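Local structure of nigritoxine (Vibrio nigripulchritudo, 5M41) at residues A[329-334]-A[343-348]; A[284-289]-A[439-444]. The protein is a bacterial toxin that acts against crustaceans and insects. All blocks are in the same frame, centred on the assembly; numbering follows the deposited sequence.

Contact 1: A[329-334]-A[343-348]; sequences ISLSLA and AKLSKV
Strands 329-334 and 343-348 run antiparallel, and their two faces differ. The tight face carries Ile329, Leu331, Leu333, Ala343 and Leu345. Here CD2 of Leu345 is central: with CG anti to the carbonyl carbon (chi1 -61°), the branch reaches over to lie 3.8 Å from Leu331 CB and 3.9 Å from Ile329 CD1. Leu331 crosses Leu345 obliquely, whereas Ile329 runs alongside it, pointing the same way. Further along, CD2 of Leu333 rests against the methyl of Ala343, CD2 to CB 3.7 Å. Helices 302-319 and 373-382 cover this apolar layer, which thins out at Lys347, partly exposed beside Ile329.

The reverse face, with Ser330, Ser332, Lys344 and Ser346, is polar and looser. One water joins two hydroxyls and a carbonyl: it donates to Ser332 OG at 2.6 Å and to Ser330 O, and is hydrogen-bonded to Ser346 OG, 2.7 Å away. Ser332 OG has a further partner in Asp368, and the Lys344 amine leads away to Gln292.

Between the faces, Ser330 pairs with Ser346 and Ser332 with Lys344 through reciprocal N-H...O bonds, the straightest being Ser330 N to Ser346 O (2.8 Å, 161°). This alternation of hydrogen-bonded and non-hydrogen-bonded pairs is the ladder of an antiparallel beta hairpin.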
loop_
_atom_site.group_PDB
_atom_site.type_symbol
_atom_site.label_atom_id
_atom_site.label_comp_id
_atom_site.label_asym_id
_atom_site.label_seq_id
_atom_site.Cartn_x
_atom_site.Cartn_y
_atom_site.Cartn_z
ATOM N N ILE A 329 -8.211 8.119 8.774
ATOM C CA ILE A 329 -8.454 7.649 7.438
ATOM C C ILE A 329 -7.199 6.959 6.901
ATOM O O ILE A 329 -6.089 7.200 7.385
ATOM C CB ILE A 329 -8.929 8.781 6.486
ATOM C CG1 ILE A 329 -7.898 9.890 6.356
ATOM C CG2 ILE A 329 -10.263 9.385 6.954
ATOM C CD1 ILE A 329 -8.142 10.782 5.143
ATOM N N SER A 330 -7.394 6.077 5.935
ATOM C CA SER A 330 -6.303 5.488 5.208
ATOM C C SER A 330 -6.418 6.054 3.801
ATOM O O SER A 330 -7.429 5.822 3.117
ATOM C CB SER A 330 -6.446 3.972 5.178
ATOM O OG SER A 330 -5.529 3.394 4.257
ATOM N N LEU A 331 -5.423 6.829 3.384
ATOM C CA LEU A 331 -5.341 7.204 1.989
ATOM C C LEU A 331 -4.496 6.143 1.294
ATOM O O LEU A 331 -3.269 6.074 1.491
ATOM C CB LEU A 331 -4.774 8.618 1.818
ATOM C CG LEU A 331 -4.225 9.070 0.456
ATOM C CD1 LEU A 331 -5.280 9.053 -0.636
ATOM C CD2 LEU A 331 -3.641 10.464 0.590
ATOM N N SER A 332 -5.155 5.306 0.500
ATOM C CA SER A 332 -4.484 4.225 -0.214
ATOM C C SER A 332 -4.018 4.710 -1.562
ATOM O O SER A 332 -4.788 5.295 -2.301
ATOM C CB SER A 332 -5.430 3.034 -0.444
ATOM O OG SER A 332 -5.713 2.353 0.768
ATOM N N LEU A 333 -2.755 4.457 -1.880
ATOM C CA LEU A 333 -2.248 4.684 -3.211
ATOM C C LEU A 333 -1.843 3.313 -3.695
ATOM O O LEU A 333 -0.844 2.736 -3.232
ATOM C CB LEU A 333 -1.083 5.665 -3.166
ATOM C CG LEU A 333 -1.438 7.048 -2.598
ATOM C CD1 LEU A 333 -0.176 7.825 -2.286
ATOM C CD2 LEU A 333 -2.317 7.826 -3.574
ATOM N N ALA A 334 -2.663 2.766 -4.587
ATOM C CA ALA A 334 -2.535 1.383 -5.013
ATOM C C ALA A 334 -2.216 1.345 -6.480
ATOM O O ALA A 334 -2.934 1.927 -7.281
ATOM C CB ALA A 334 -3.822 0.621 -4.745
ATOM N N ALA A 343 -5.991 6.340 -6.210
ATOM C CA ALA A 343 -6.086 6.895 -4.861
ATOM C C ALA A 343 -7.500 6.642 -4.378
ATOM O O ALA A 343 -8.465 6.827 -5.136
ATOM C CB ALA A 343 -5.797 8.386 -4.852
ATOM N N LYS A 344 -7.613 6.207 -3.128
ATOM C CA LYS A 344 -8.888 5.902 -2.526
ATOM C C LYS A 344 -8.771 6.067 -1.021
ATOM O O LYS A 344 -7.809 5.574 -0.426
ATOM C CB LYS A 344 -9.277 4.453 -2.858
ATOM C CG LYS A 344 -10.719 4.095 -2.549
ATOM C CD LYS A 344 -11.210 2.905 -3.389
ATOM C CE LYS A 344 -12.721 2.673 -3.207
ATOM N NZ LYS A 344 -13.335 2.080 -4.454
ATOM N N LEU A 345 -9.758 6.732 -0.415
ATOM C CA LEU A 345 -9.804 6.971 1.027
ATOM C C LEU A 345 -10.683 5.923 1.665
ATOM O O LEU A 345 -11.697 5.518 1.069
ATOM C CB LEU A 345 -10.443 8.329 1.340
ATOM C CG LEU A 345 -9.726 9.538 0.766
ATOM C CD1 LEU A 345 -10.598 10.772 0.939
ATOM C CD2 LEU A 345 -8.368 9.720 1.441
ATOM N N SER A 346 -10.293 5.493 2.869
ATOM C CA SER A 346 -11.116 4.637 3.693
ATOM C C SER A 346 -11.164 5.271 5.061
ATOM O O SER A 346 -10.192 5.867 5.508
ATOM C CB SER A 346 -10.521 3.238 3.832
ATOM O OG SER A 346 -10.456 2.535 2.602
ATOM N N LYS A 347 -12.297 5.132 5.725
ATOM C CA LYS A 347 -12.442 5.548 7.095
ATOM C C LYS A 347 -12.238 4.293 7.934
ATOM O O LYS A 347 -12.550 3.188 7.491
ATOM C CB LYS A 347 -13.844 6.119 7.313
ATOM C CG LYS A 347 -13.932 7.084 8.484
ATOM C CD LYS A 347 -15.373 7.438 8.850
ATOM C CE LYS A 347 -16.142 8.046 7.681
ATOM N NZ LYS A 347 -17.499 8.491 8.109
ATOM N N VAL A 348 -11.697 4.462 9.136
ATOM C CA VAL A 348 -11.421 3.337 10.007
ATOM C C VAL A 348 -12.734 2.781 10.525
ATOM O O VAL A 348 -13.669 3.543 10.790
ATOM C CB VAL A 348 -10.425 3.711 11.162
ATOM C CG1 VAL A 348 -11.056 4.647 12.189
ATOM C CG2 VAL A 348 -9.886 2.462 11.827
HETATM O O HOH W 1 -7.889 3.178 1.914
#

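Contact 2: A[284-289]-A[439-444]; sequences GAWIDS and PTAQTK
An indole N-H bonded to a loop carbonyl pins 439-444, a loop built from an ST turn and an inverse gamma turn ahead of helix 444-457, against a strand of an antiparallel sheet. Trp286 sits on strand 286-288, and its NE1 donates to Pro439 O at 3.0 Å. The acceptor lies in the ring plane, at the edge, and the N-H meets it nearly along the C=O axis, with an angle at the hydrogen of 152°. Beside this bond the methyl of Ala441 packs obliquely against the pyrrole part of the indole, its CB 3.5 Å from Trp286 CD1 and 3.7 Å from Trp286 CG. A looser apolar touch, Ala285 CB to Pro439 CD at 4.2 Å, flanks the pair.

One shell out, the loop is held by Asp368 and by its own turns. Asp368 OD2 takes hydrogen bonds from Ala441 N and Thr440 OG1, fixing the loop at these two residues. Gln442 centres the inverse gamma turn, in which Thr443 N reaches Ala441 O, and Thr443 then N-caps the helix through Phe446 N. On the strand side, Ser330, Ser346 and Val348 pack against Trp286. Thr440 closes the ST turn: its OG1 accepts from Gln442 N at 3.0 Å and 165°.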
loop_
_atom_site.group_PDB
_atom_site.type_symbol
_atom_site.label_atom_id
_atom_site.label_comp_id
_atom_site.label_asym_id
_atom_site.label_seq_id
_atom_site.Cartn_x
_atom_site.Cartn_y
_atom_site.Cartn_z
ATOM N N GLY A 284 -11.179 -6.551 9.219
ATOM C CA GLY A 284 -12.072 -5.542 8.631
ATOM C C GLY A 284 -11.769 -4.143 9.152
ATOM O O GLY A 284 -12.640 -3.457 9.721
ATOM N N ALA A 285 -10.525 -3.718 8.968
ATOM C CA ALA A 285 -10.068 -2.446 9.558
ATOM C C ALA A 285 -10.666 -1.201 8.878
ATOM O O ALA A 285 -10.921 -0.180 9.547
ATOM C CB ALA A 285 -8.535 -2.386 9.581
ATOM N N TRP A 286 -10.926 -1.309 7.572
ATOM C CA TRP A 286 -11.233 -0.150 6.727
ATOM C C TRP A 286 -12.575 -0.206 6.037
ATOM O O TRP A 286 -12.989 -1.259 5.563
ATOM C CB TRP A 286 -10.114 0.027 5.704
ATOM C CG TRP A 286 -8.778 0.256 6.389
ATOM C CD1 TRP A 286 -7.697 -0.612 6.469
ATOM C CD2 TRP A 286 -8.378 1.434 7.186
ATOM N NE1 TRP A 286 -6.668 -0.053 7.180
ATOM C CE2 TRP A 286 -7.015 1.171 7.644
ATOM C CE3 TRP A 286 -8.979 2.648 7.508
ATOM C CZ2 TRP A 286 -6.312 2.089 8.417
ATOM C CZ3 TRP A 286 -8.264 3.569 8.280
ATOM C CH2 TRP A 286 -6.959 3.298 8.724
ATOM N N ILE A 287 -13.258 0.942 5.990
ATOM C CA ILE A 287 -14.545 1.078 5.321
ATOM C C ILE A 287 -14.326 1.939 4.084
ATOM O O ILE A 287 -13.884 3.079 4.192
ATOM C CB ILE A 287 -15.587 1.820 6.204
ATOM C CG1 ILE A 287 -15.853 1.066 7.501
ATOM C CG2 ILE A 287 -16.896 2.081 5.432
ATOM C CD1 ILE A 287 -16.371 1.968 8.613
ATOM N N ASP A 288 -14.667 1.403 2.920
ATOM C CA ASP A 288 -14.609 2.153 1.668
ATOM C C ASP A 288 -15.363 3.471 1.734
ATOM O O ASP A 288 -16.419 3.562 2.364
ATOM C CB ASP A 288 -15.186 1.309 0.528
ATOM C CG ASP A 288 -14.104 0.622 -0.292
ATOM O OD1 ASP A 288 -14.297 0.550 -1.518
ATOM O OD2 ASP A 288 -13.069 0.169 0.269
ATOM N N SER A 289 -14.808 4.494 1.092
ATOM C CA SER A 289 -15.566 5.696 0.809
ATOM C C SER A 289 -16.628 5.408 -0.281
ATOM O O SER A 289 -17.719 5.988 -0.282
ATOM C CB SER A 289 -14.638 6.812 0.344
ATOM O OG SER A 289 -15.419 7.896 -0.118
ATOM N N PRO A 439 -3.766 -3.594 9.493
ATOM C CA PRO A 439 -3.624 -4.202 8.171
ATOM C C PRO A 439 -3.836 -3.179 7.053
ATOM O O PRO A 439 -4.492 -2.149 7.249
ATOM C CB PRO A 439 -4.753 -5.256 8.131
ATOM C CG PRO A 439 -5.053 -5.542 9.562
ATOM C CD PRO A 439 -4.798 -4.253 10.305
ATOM N N THR A 440 -3.279 -3.468 5.890
ATOM C CA THR A 440 -3.483 -2.618 4.736
ATOM C C THR A 440 -4.948 -2.651 4.289
ATOM O O THR A 440 -5.656 -3.629 4.494
ATOM C CB THR A 440 -2.566 -3.000 3.563
ATOM O OG1 THR A 440 -2.794 -2.080 2.483
ATOM C CG2 THR A 440 -2.822 -4.455 3.099
ATOM N N ALA A 441 -5.409 -1.537 3.741
ATOM C CA ALA A 441 -6.719 -1.504 3.134
ATOM C C ALA A 441 -6.692 -2.168 1.760
ATOM O O ALA A 441 -7.750 -2.515 1.248
ATOM C CB ALA A 441 -7.202 -0.080 3.010
ATOM N N GLN A 442 -5.501 -2.347 1.171
ATOM C CA GLN A 442 -5.376 -2.892 -0.209
ATOM C C GLN A 442 -5.565 -4.414 -0.233
ATOM O O GLN A 442 -4.633 -5.176 -0.467
ATOM C CB GLN A 442 -4.050 -2.458 -0.830
ATOM C CG GLN A 442 -3.977 -0.932 -0.895
ATOM C CD GLN A 442 -2.716 -0.377 -1.520
ATOM O OE1 GLN A 442 -2.099 -0.998 -2.404
ATOM N NE2 GLN A 442 -2.337 0.816 -1.090
ATOM N N THR A 443 -6.782 -4.840 0.077
ATOM C CA THR A 443 -7.115 -6.245 0.115
ATOM C C THR A 443 -7.572 -6.729 -1.270
ATOM O O THR A 443 -7.690 -5.949 -2.248
ATOM C CB THR A 443 -8.279 -6.488 1.086
ATOM O OG1 THR A 443 -9.389 -5.700 0.658
ATOM C CG2 THR A 443 -7.909 -6.107 2.554
ATOM N N LYS A 444 -7.842 -8.031 -1.335
ATOM C CA LYS A 444 -8.456 -8.666 -2.495
ATOM C C LYS A 444 -9.729 -7.931 -2.903
ATOM O O LYS A 444 -9.869 -7.535 -4.047
ATOM C CB LYS A 444 -8.766 -10.127 -2.164
ATOM C CG LYS A 444 -9.128 -11.003 -3.359
ATOM C CD LYS A 444 -9.863 -12.258 -2.882
ATOM C CE LYS A 444 -9.582 -13.463 -3.768
ATOM N NZ LYS A 444 -9.719 -13.139 -5.215
#

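In the fold
The two contacts belong to one unit, their centres about 8 Å apart. Strand 340-348 of contact 1 neighbours strand 286-288 of contact 2 in the same sheet, and Lys347 O lies 2.8 Å from Ile287 N, a probable hydrogen bond between them. In addition, Gln442 NE2 makes a weak hydrogen bond to Leu333 O (3.2 Å), tying the loop of contact 2 to the hairpin. Asp368, on neighbouring strand 366-370, is shared: its OD1 is hydrogen-bonded to both Ser332 OG of contact 1 and Gln442 NE2 of contact 2. The centres of both contacts lie close to the centre of the chain, about 9 and 10 Å from it; the magnesium site at Val189, Glu192 and Asp195 involves none of their residues.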